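Superantigen-like protein SSL8 (Staphylococcus aureus, PDB 3R2T) is of unknown function but belongs to the staphylococcal/streptococcal toxin family, whose superantigen-like members are secreted proteins probably acting on host immune components. Local coordinates at residues Thr60-His64 against Leu199-Asp205; Thr140-Lys145 against Gln176-Ser181. One frame throughout, in Å; residues are numbered along the deposited sequence.

Interaction 1. Residues Thr60-His64 against Leu199-Asp205; sequences TNKLH and LYEGSAD
The Tyr200 ring lies between two leucines. Leu63 comes down from the helix with its CB over the centre of one face, 3.8 Å from the ring centroid and only 5° off the ring normal. This is a CH-pi contact. Leu63 CD1 reaches further along the ring, to 3.6 Å from Tyr200 CE1. Leu199 CG covers the opposite face from within the loop itself. At the far end of the ring, Tyr200 OH is hydrogen-bonded to Leu223 O and Arg190 NH2, so the ring is held at its tip as well as on both faces.

One turn earlier on the helix, Thr60 turns CG2 to the base of the tyrosine, 3.4 Å from Tyr200 CB. Its OG1 gives a weak hydrogen bond to Asp205 OD2 at 3.2 Å.

His64, a turn after Thr60, meets Glu201. Its CG stands anti to the backbone N (chi1 -175°), which carries the imidazole out to the loop. His64 NE2 donates to Glu201 OE2 at 2.9 Å. The oxygen sits near the ring plane and is met through its anti lone pair, with ring and carboxylate planes 41° apart. Ile194 of helix 182-197 touches His64, Tyr200 and Glu201.

The arrangement joins the N-terminal helix 57-68 to the loop after the long helix of the beta-grasp domain, an interdomain packing consistent with the two-domain superantigen fold.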
ATOM      1  N   THR A  60      -5.020 -19.251   6.472  1.00 73.64           N
ATOM      2  CA  THR A  60      -5.534 -20.020   5.338  1.00 71.38           C
ATOM      3  C   THR A  60      -6.791 -19.373   4.733  1.00 69.05           C
ATOM      4  O   THR A  60      -6.929 -19.340   3.508  1.00 66.96           O
ATOM      5  CB  THR A  60      -5.842 -21.484   5.739  1.00 73.20           C
ATOM      6  OG1 THR A  60      -4.616 -22.155   6.057  1.00 75.24           O
ATOM      7  CG2 THR A  60      -6.524 -22.233   4.605  1.00 72.01           C
ATOM      8  N   ASN A  61      -7.698 -18.867   5.576  1.00 67.80           N
ATOM      9  CA  ASN A  61      -8.909 -18.205   5.066  1.00 66.51           C
ATOM     10  C   ASN A  61      -8.547 -17.013   4.186  1.00 63.00           C
ATOM     11  O   ASN A  61      -9.130 -16.842   3.110  1.00 59.56           O
ATOM     12  CB  ASN A  61      -9.855 -17.761   6.193  1.00 68.99           C
ATOM     13  CG  ASN A  61     -10.466 -18.928   6.939  1.00 72.05           C
ATOM     14  OD1 ASN A  61     -10.350 -20.077   6.509  1.00 71.39           O
ATOM     15  ND2 ASN A  61     -11.137 -18.639   8.068  1.00 76.22           N
ATOM     16  N   LYS A  62      -7.606 -16.184   4.646  1.00 61.33           N
ATOM     17  CA  LYS A  62      -7.147 -15.052   3.832  1.00 59.42           C
ATOM     18  C   LYS A  62      -6.498 -15.505   2.511  1.00 54.93           C
ATOM     19  O   LYS A  62      -6.706 -14.856   1.479  1.00 53.21           O
ATOM     20  CB  LYS A  62      -6.211 -14.099   4.595  1.00 60.45           C
ATOM     21  CG  LYS A  62      -6.955 -13.131   5.485  1.00 66.93           C
ATOM     22  CD  LYS A  62      -6.064 -12.024   6.056  1.00 71.39           C
ATOM     23  CE  LYS A  62      -6.941 -10.936   6.697  1.00 76.07           C
ATOM     24  NZ  LYS A  62      -6.168  -9.863   7.391  1.00 80.22           N
ATOM     25  N   LEU A  63      -5.730 -16.595   2.534  1.00 52.94           N
ATOM     26  CA  LEU A  63      -5.089 -17.106   1.295  1.00 50.88           C
ATOM     27  C   LEU A  63      -6.144 -17.632   0.335  1.00 50.06           C
ATOM     28  O   LEU A  63      -6.068 -17.403  -0.887  1.00 46.64           O
ATOM     29  CB  LEU A  63      -4.082 -18.208   1.608  1.00 51.50           C
ATOM     30  CG  LEU A  63      -2.851 -17.756   2.398  1.00 54.84           C
ATOM     31  CD1 LEU A  63      -2.097 -18.965   2.932  1.00 57.03           C
ATOM     32  CD2 LEU A  63      -1.944 -16.847   1.549  1.00 55.48           C
ATOM     33  N   HIS A  64      -7.131 -18.335   0.899  1.00 50.24           N
ATOM     34  CA  HIS A  64      -8.220 -18.864   0.117  1.00 51.08           C
ATOM     35  C   HIS A  64      -8.975 -17.700  -0.532  1.00 51.14           C
ATOM     36  O   HIS A  64      -9.266 -17.710  -1.735  1.00 50.12           O
ATOM     37  CB  HIS A  64      -9.193 -19.670   0.997  1.00 53.22           C
ATOM     38  CG  HIS A  64     -10.283 -20.333   0.214  1.00 56.41           C
ATOM     39  ND1 HIS A  64     -11.445 -19.682  -0.145  1.00 60.39           N
ATOM     40  CD2 HIS A  64     -10.372 -21.581  -0.309  1.00 57.35           C
ATOM     41  CE1 HIS A  64     -12.201 -20.500  -0.858  1.00 61.59           C
ATOM     42  NE2 HIS A  64     -11.574 -21.659  -0.968  1.00 59.59           N
ATOM     43  N   LEU A 199      -7.229 -26.723  -2.139  1.00 51.47           N
ATOM     44  CA  LEU A 199      -6.151 -26.045  -1.458  1.00 50.80           C
ATOM     45  C   LEU A 199      -6.786 -24.984  -0.567  1.00 52.56           C
ATOM     46  O   LEU A 199      -7.735 -24.303  -0.974  1.00 52.53           O
ATOM     47  CB  LEU A 199      -5.190 -25.380  -2.452  1.00 48.12           C
ATOM     48  CG  LEU A 199      -4.031 -24.604  -1.815  1.00 47.45           C
ATOM     49  CD1 LEU A 199      -3.117 -25.543  -1.018  1.00 45.69           C
ATOM     50  CD2 LEU A 199      -3.232 -23.811  -2.871  1.00 42.53           C
ATOM     51  N   TYR A 200      -6.247 -24.859   0.642  1.00 54.24           N
ATOM     52  CA  TYR A 200      -6.705 -23.903   1.650  1.00 58.14           C
ATOM     53  C   TYR A 200      -8.140 -24.168   2.121  1.00 62.56           C
ATOM     54  O   TYR A 200      -8.792 -23.257   2.619  1.00 64.26           O
ATOM     55  CB  TYR A 200      -6.575 -22.434   1.182  1.00 57.47           C
ATOM     56  CG  TYR A 200      -5.225 -22.042   0.635  1.00 53.89           C
ATOM     57  CD1 TYR A 200      -4.071 -22.231   1.382  1.00 53.08           C
ATOM     58  CD2 TYR A 200      -5.109 -21.436  -0.606  1.00 52.68           C
ATOM     59  CE1 TYR A 200      -2.824 -21.868   0.888  1.00 50.55           C
ATOM     60  CE2 TYR A 200      -3.860 -21.056  -1.116  1.00 49.67           C
ATOM     61  CZ  TYR A 200      -2.722 -21.276  -0.354  1.00 49.44           C
ATOM     62  OH  TYR A 200      -1.481 -20.911  -0.835  1.00 50.39           O
ATOM     63  N   GLU A 201      -8.630 -25.398   1.966  1.00 66.59           N
ATOM     64  CA  GLU A 201      -9.992 -25.750   2.415  1.00 71.74           C
ATOM     65  C   GLU A 201      -9.968 -26.936   3.371  1.00 75.46           C
ATOM     66  O   GLU A 201     -10.871 -27.770   3.348  1.00 77.42           O
ATOM     67  CB  GLU A 201     -10.918 -26.069   1.233  1.00 72.00           C
ATOM     68  CG  GLU A 201     -11.184 -24.893   0.295  1.00 72.34           C
ATOM     69  CD  GLU A 201     -12.210 -25.215  -0.795  1.00 72.60           C
ATOM     70  OE1 GLU A 201     -12.688 -26.372  -0.846  1.00 76.48           O
ATOM     71  OE2 GLU A 201     -12.537 -24.310  -1.598  1.00 67.14           O
ATOM     72  N   GLY A 202      -8.932 -27.000   4.212  1.00 77.76           N
ATOM     73  CA  GLY A 202      -8.775 -28.085   5.189  1.00 81.03           C
ATOM     74  C   GLY A 202      -8.330 -29.429   4.617  1.00 81.65           C
ATOM     75  O   GLY A 202      -8.440 -30.453   5.290  1.00 84.81           O
ATOM     76  N   SER A 203      -7.834 -29.436   3.381  1.00 80.19           N
ATOM     77  CA  SER A 203      -7.367 -30.676   2.741  1.00 80.24           C
ATOM     78  C   SER A 203      -5.866 -30.562   2.458  1.00 76.98           C
ATOM     79  O   SER A 203      -5.061 -31.363   2.939  1.00 77.86           O
ATOM     80  CB  SER A 203      -8.146 -30.941   1.446  1.00 80.14           C
ATOM     81  OG  SER A 203      -7.755 -32.173   0.861  1.00 81.79           O
ATOM     82  N   ALA A 204      -5.514 -29.567   1.658  1.00 73.38           N
ATOM     83  CA  ALA A 204      -4.130 -29.272   1.331  1.00 70.74           C
ATOM     84  C   ALA A 204      -3.935 -27.929   1.991  1.00 69.54           C
ATOM     85  O   ALA A 204      -4.812 -27.074   1.915  1.00 69.07           O
ATOM     86  CB  ALA A 204      -3.926 -29.178  -0.169  1.00 68.68           C
ATOM     87  N   ASP A 205      -2.791 -27.740   2.632  1.00 68.82           N
ATOM     88  CA  ASP A 205      -2.534 -26.514   3.378  1.00 68.50           C
ATOM     89  C   ASP A 205      -1.126 -25.951   3.142  1.00 64.73           C
ATOM     90  O   ASP A 205      -0.912 -24.739   3.119  1.00 63.35           O
ATOM     91  CB  ASP A 205      -2.695 -26.880   4.855  1.00 72.21           C
ATOM     92  CG  ASP A 205      -2.908 -25.688   5.747  1.00 76.76           C
ATOM     93  OD1 ASP A 205      -3.391 -25.903   6.887  1.00 82.17           O
ATOM     94  OD2 ASP A 205      -2.633 -24.548   5.314  1.00 80.09           O
TER

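Interaction 2. Residues Thr140-Lys145 against Gln176-Ser181; sequences TKKNVK and QKEEVS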
ATOM      1  N   THR A 140       4.577  -6.927 -17.948  1.00 39.03           N
ATOM      2  CA  THR A 140       5.444  -7.576 -18.947  1.00 39.51           C
ATOM      3  C   THR A 140       5.252  -6.940 -20.332  1.00 40.68           C
ATOM      4  O   THR A 140       4.359  -6.100 -20.522  1.00 39.82           O
ATOM      5  CB  THR A 140       5.012  -9.044 -19.149  1.00 39.52           C
ATOM      6  OG1 THR A 140       3.608  -9.073 -19.440  1.00 37.47           O
ATOM      7  CG2 THR A 140       5.251  -9.884 -17.914  1.00 39.10           C
ATOM      8  N   LYS A 141       6.096  -7.337 -21.288  0.50 41.37           N
ATOM      9  CA  LYS A 141       5.968  -6.877 -22.667  0.50 42.41           C
ATOM     10  C   LYS A 141       4.947  -7.771 -23.332  0.50 42.32           C
ATOM     11  O   LYS A 141       4.855  -8.956 -23.014  0.50 41.39           O
ATOM     12  CB  LYS A 141       7.276  -6.997 -23.455  0.50 43.65           C
ATOM     13  CG  LYS A 141       8.395  -6.043 -23.074  0.50 44.59           C
ATOM     14  CD  LYS A 141       9.520  -6.158 -24.107  0.50 46.05           C
ATOM     15  CE  LYS A 141      10.596  -5.085 -23.948  0.50 46.01           C
ATOM     16  NZ  LYS A 141      11.522  -5.108 -25.133  0.50 46.97           N
ATOM     17  N   LYS A 142       4.188  -7.216 -24.269  1.00 43.60           N
ATOM     18  CA  LYS A 142       3.178  -7.999 -24.991  1.00 44.31           C
ATOM     19  C   LYS A 142       3.829  -8.939 -26.007  1.00 44.97           C
ATOM     20  O   LYS A 142       5.015  -8.816 -26.330  1.00 44.18           O
ATOM     21  CB  LYS A 142       2.166  -7.091 -25.700  1.00 45.02           C
ATOM     22  CG  LYS A 142       2.706  -6.242 -26.856  1.00 49.35           C
ATOM     23  CD  LYS A 142       1.577  -5.326 -27.390  1.00 52.29           C
ATOM     24  CE  LYS A 142       1.964  -4.506 -28.611  1.00 55.52           C
ATOM     25  NZ  LYS A 142       2.093  -5.314 -29.842  1.00 58.99           N
ATOM     26  N   ASN A 143       3.042  -9.895 -26.484  1.00 44.54           N
ATOM     27  CA  ASN A 143       3.510 -10.841 -27.479  1.00 46.00           C
ATOM     28  C   ASN A 143       3.900 -10.193 -28.787  1.00 47.40           C
ATOM     29  O   ASN A 143       3.219  -9.298 -29.264  1.00 46.16           O
ATOM     30  CB  ASN A 143       2.423 -11.859 -27.790  1.00 45.70           C
ATOM     31  CG  ASN A 143       2.261 -12.873 -26.702  1.00 43.85           C
ATOM     32  OD1 ASN A 143       2.995 -12.867 -25.720  1.00 46.31           O
ATOM     33  ND2 ASN A 143       1.307 -13.771 -26.879  1.00 49.21           N
ATOM     34  N   VAL A 144       4.995 -10.671 -29.355  1.00 49.12           N
ATOM     35  CA  VAL A 144       5.482 -10.210 -30.650  1.00 51.37           C
ATOM     36  C   VAL A 144       4.841 -11.067 -31.743  1.00 52.79           C
ATOM     37  O   VAL A 144       4.566 -10.577 -32.844  1.00 54.77           O
ATOM     38  CB  VAL A 144       7.016 -10.355 -30.741  1.00 52.70           C
ATOM     39  CG1 VAL A 144       7.502 -10.251 -32.193  1.00 56.31           C
ATOM     40  CG2 VAL A 144       7.703  -9.337 -29.831  1.00 55.52           C
ATOM     41  N   LYS A 145       4.631 -12.354 -31.448  1.00 52.40           N
ATOM     42  CA  LYS A 145       4.026 -13.282 -32.407  1.00 53.42           C
ATOM     43  C   LYS A 145       2.551 -13.491 -32.122  1.00 52.30           C
ATOM     44  O   LYS A 145       2.031 -13.012 -31.127  1.00 50.09           O
ATOM     45  CB  LYS A 145       4.777 -14.616 -32.417  1.00 53.95           C
ATOM     46  CG  LYS A 145       6.174 -14.468 -32.965  1.00 59.68           C
ATOM     47  CD  LYS A 145       7.010 -15.739 -32.900  1.00 64.75           C
ATOM     48  CE  LYS A 145       8.391 -15.478 -33.543  1.00 69.39           C
ATOM     49  NZ  LYS A 145       9.287 -16.678 -33.521  1.00 73.99           N
ATOM     50  N   GLN A 176      -0.430 -18.222 -22.411  1.00 49.96           N
ATOM     51  CA  GLN A 176      -0.675 -17.428 -23.618  1.00 52.34           C
ATOM     52  C   GLN A 176       0.440 -16.427 -23.986  1.00 50.89           C
ATOM     53  O   GLN A 176       0.649 -16.115 -25.168  1.00 53.98           O
ATOM     54  CB  GLN A 176      -2.044 -16.717 -23.535  1.00 53.98           C
ATOM     55  CG  GLN A 176      -2.677 -16.416 -22.113  1.00 59.70           C
ATOM     56  CD  GLN A 176      -1.765 -15.763 -21.055  1.00 62.85           C
ATOM     57  OE1 GLN A 176      -0.645 -16.243 -20.778  1.00 64.23           O
ATOM     58  NE2 GLN A 176      -2.281 -14.703 -20.402  1.00 59.86           N
ATOM     59  N   LYS A 177       1.175 -15.964 -22.987  1.00 46.50           N
ATOM     60  CA  LYS A 177       2.208 -14.967 -23.190  1.00 46.02           C
ATOM     61  C   LYS A 177       3.634 -15.510 -23.336  1.00 44.02           C
ATOM     62  O   LYS A 177       4.002 -16.472 -22.675  1.00 43.63           O
ATOM     63  CB  LYS A 177       2.187 -14.005 -22.006  1.00 44.37           C
ATOM     64  CG  LYS A 177       0.865 -13.259 -21.827  1.00 47.41           C
ATOM     65  CD  LYS A 177       0.892 -12.448 -20.512  1.00 47.39           C
ATOM     66  CE  LYS A 177       1.549 -11.106 -20.638  1.00 48.41           C
ATOM     67  NZ  LYS A 177       2.763 -10.966 -21.471  1.00 47.57           N
ATOM     68  N   GLU A 178       4.417 -14.853 -24.189  1.00 42.74           N
ATOM     69  CA  GLU A 178       5.836 -15.187 -24.416  1.00 42.43           C
ATOM     70  C   GLU A 178       6.630 -14.831 -23.164  1.00 41.41           C
ATOM     71  O   GLU A 178       7.561 -15.551 -22.745  1.00 36.46           O
ATOM     72  CB  GLU A 178       6.373 -14.387 -25.590  1.00 44.18           C
ATOM     73  CG  GLU A 178       5.635 -14.702 -26.884  1.00 49.75           C
ATOM     74  CD  GLU A 178       5.872 -13.694 -28.003  1.00 53.85           C
ATOM     75  OE1 GLU A 178       5.286 -13.905 -29.087  1.00 57.30           O
ATOM     76  OE2 GLU A 178       6.609 -12.697 -27.803  1.00 54.46           O
ATOM     77  N   GLU A 179       6.243 -13.707 -22.568  1.00 40.56           N
ATOM     78  CA  GLU A 179       6.845 -13.233 -21.344  1.00 39.99           C
ATOM     79  C   GLU A 179       5.711 -13.214 -20.309  1.00 39.08           C
ATOM     80  O   GLU A 179       4.729 -12.492 -20.472  1.00 39.30           O
ATOM     81  CB  GLU A 179       7.428 -11.834 -21.553  1.00 40.91           C
ATOM     82  CG  GLU A 179       8.181 -11.302 -20.325  1.00 49.09           C
ATOM     83  CD  GLU A 179       8.773  -9.887 -20.515  1.00 53.66           C
ATOM     84  OE1 GLU A 179       8.042  -8.891 -20.287  1.00 50.17           O
ATOM     85  OE2 GLU A 179       9.989  -9.794 -20.832  1.00 57.33           O
ATOM     86  N   VAL A 180       5.851 -13.994 -19.251  1.00 38.32           N
ATOM     87  CA  VAL A 180       4.832 -14.090 -18.237  1.00 38.89           C
ATOM     88  C   VAL A 180       5.415 -13.804 -16.833  1.00 38.94           C
ATOM     89  O   VAL A 180       6.506 -14.263 -16.488  1.00 39.90           O
ATOM     90  CB  VAL A 180       4.187 -15.486 -18.296  1.00 38.46           C
ATOM     91  CG1 VAL A 180       5.165 -16.525 -17.869  1.00 36.61           C
ATOM     92  CG2 VAL A 180       2.907 -15.554 -17.453  1.00 37.51           C
ATOM     93  N   SER A 181       4.688 -13.024 -16.030  1.00 38.12           N
ATOM     94  CA  SER A 181       5.154 -12.688 -14.686  1.00 36.82           C
ATOM     95  C   SER A 181       4.950 -13.885 -13.775  1.00 35.46           C
ATOM     96  O   SER A 181       4.054 -14.682 -13.987  1.00 34.88           O
ATOM     97  CB  SER A 181       4.391 -11.471 -14.122  1.00 38.16           C
ATOM     98  OG  SER A 181       2.999 -11.764 -13.900  1.00 41.05           O
TER
HETATM   99  O   HOH W   1       4.372 -11.626 -23.589  1.00 31.34           O
HETATM  100  O   HOH W   2       7.039 -10.767 -25.778  1.00 39.38           O
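The ammonium group of Lys177 is gripped by several oxygens. Lys177 NZ donates to Thr140 OG1 at 2.9 Å and to Glu179 O of its own segment at 2.7 Å. A weak bond to Lys141 O is longer, and Asp119 OD2 of strand 118-122 adds a salt bridge. The lysine chain bends at its last two torsions, which curls NZ back among these acceptors.

The extended side chain of Glu178 presents its carboxylate to two successive backbone N-H groups. Lys145 N meets Glu178 OE1 on the syn lone pair, while Val144 N approaches Glu178 OE2 from above the carboxylate plane, at 3.0 Å and nearly straight (175°). Water 2 joins the same OE2 to Lys142 O.

The Asn143 amide stacks on this carboxylate, their planes 13° apart. It also bonds the other backbone through both ends. Asn143 OD1 accepts from Glu178 N at 2.9 Å, and Asn143 ND2 donates to Gln176 O at 3.0 Å, with that oxygen 3° out of the amide plane. These two bonds fix the rotation of the amide. Water 1 takes the N-H of Glu179 and lies within hydrogen-bonding distance of Lys141 O and Asn143 OD1.

Glu179 makes the shortest bond across the contact, from Lys141 N to Glu179 OE1 at 2.7 Å.

The two segments thus meet mainly through side chains binding backbone, with two waters between them. The Asp119 carboxylate and the neutral oxygens around Lys177 NZ would be expected to stabilise its charged form.

Both contacts connect parts assigned to the OB-fold and beta-grasp families, but at different places. Their centres are 31 Å apart, their nearest atoms about 16 Å, and they lie on opposite sides of the chain's centre. Along the sequence, interaction 2 is nested inside the loop closed by interaction 1. Helix 182-197 runs between them: Ser181 of interaction 2 caps its start through Glu184 N, and the 199-205 loop of interaction 1 follows its end. Their chemistry differs. Interaction 1 centres on an aromatic ring, interaction 2 on charged and amide groups with water. A sulfate, probably from the crystallisation liquor, lies about 6 Å from the Leu63 side chain.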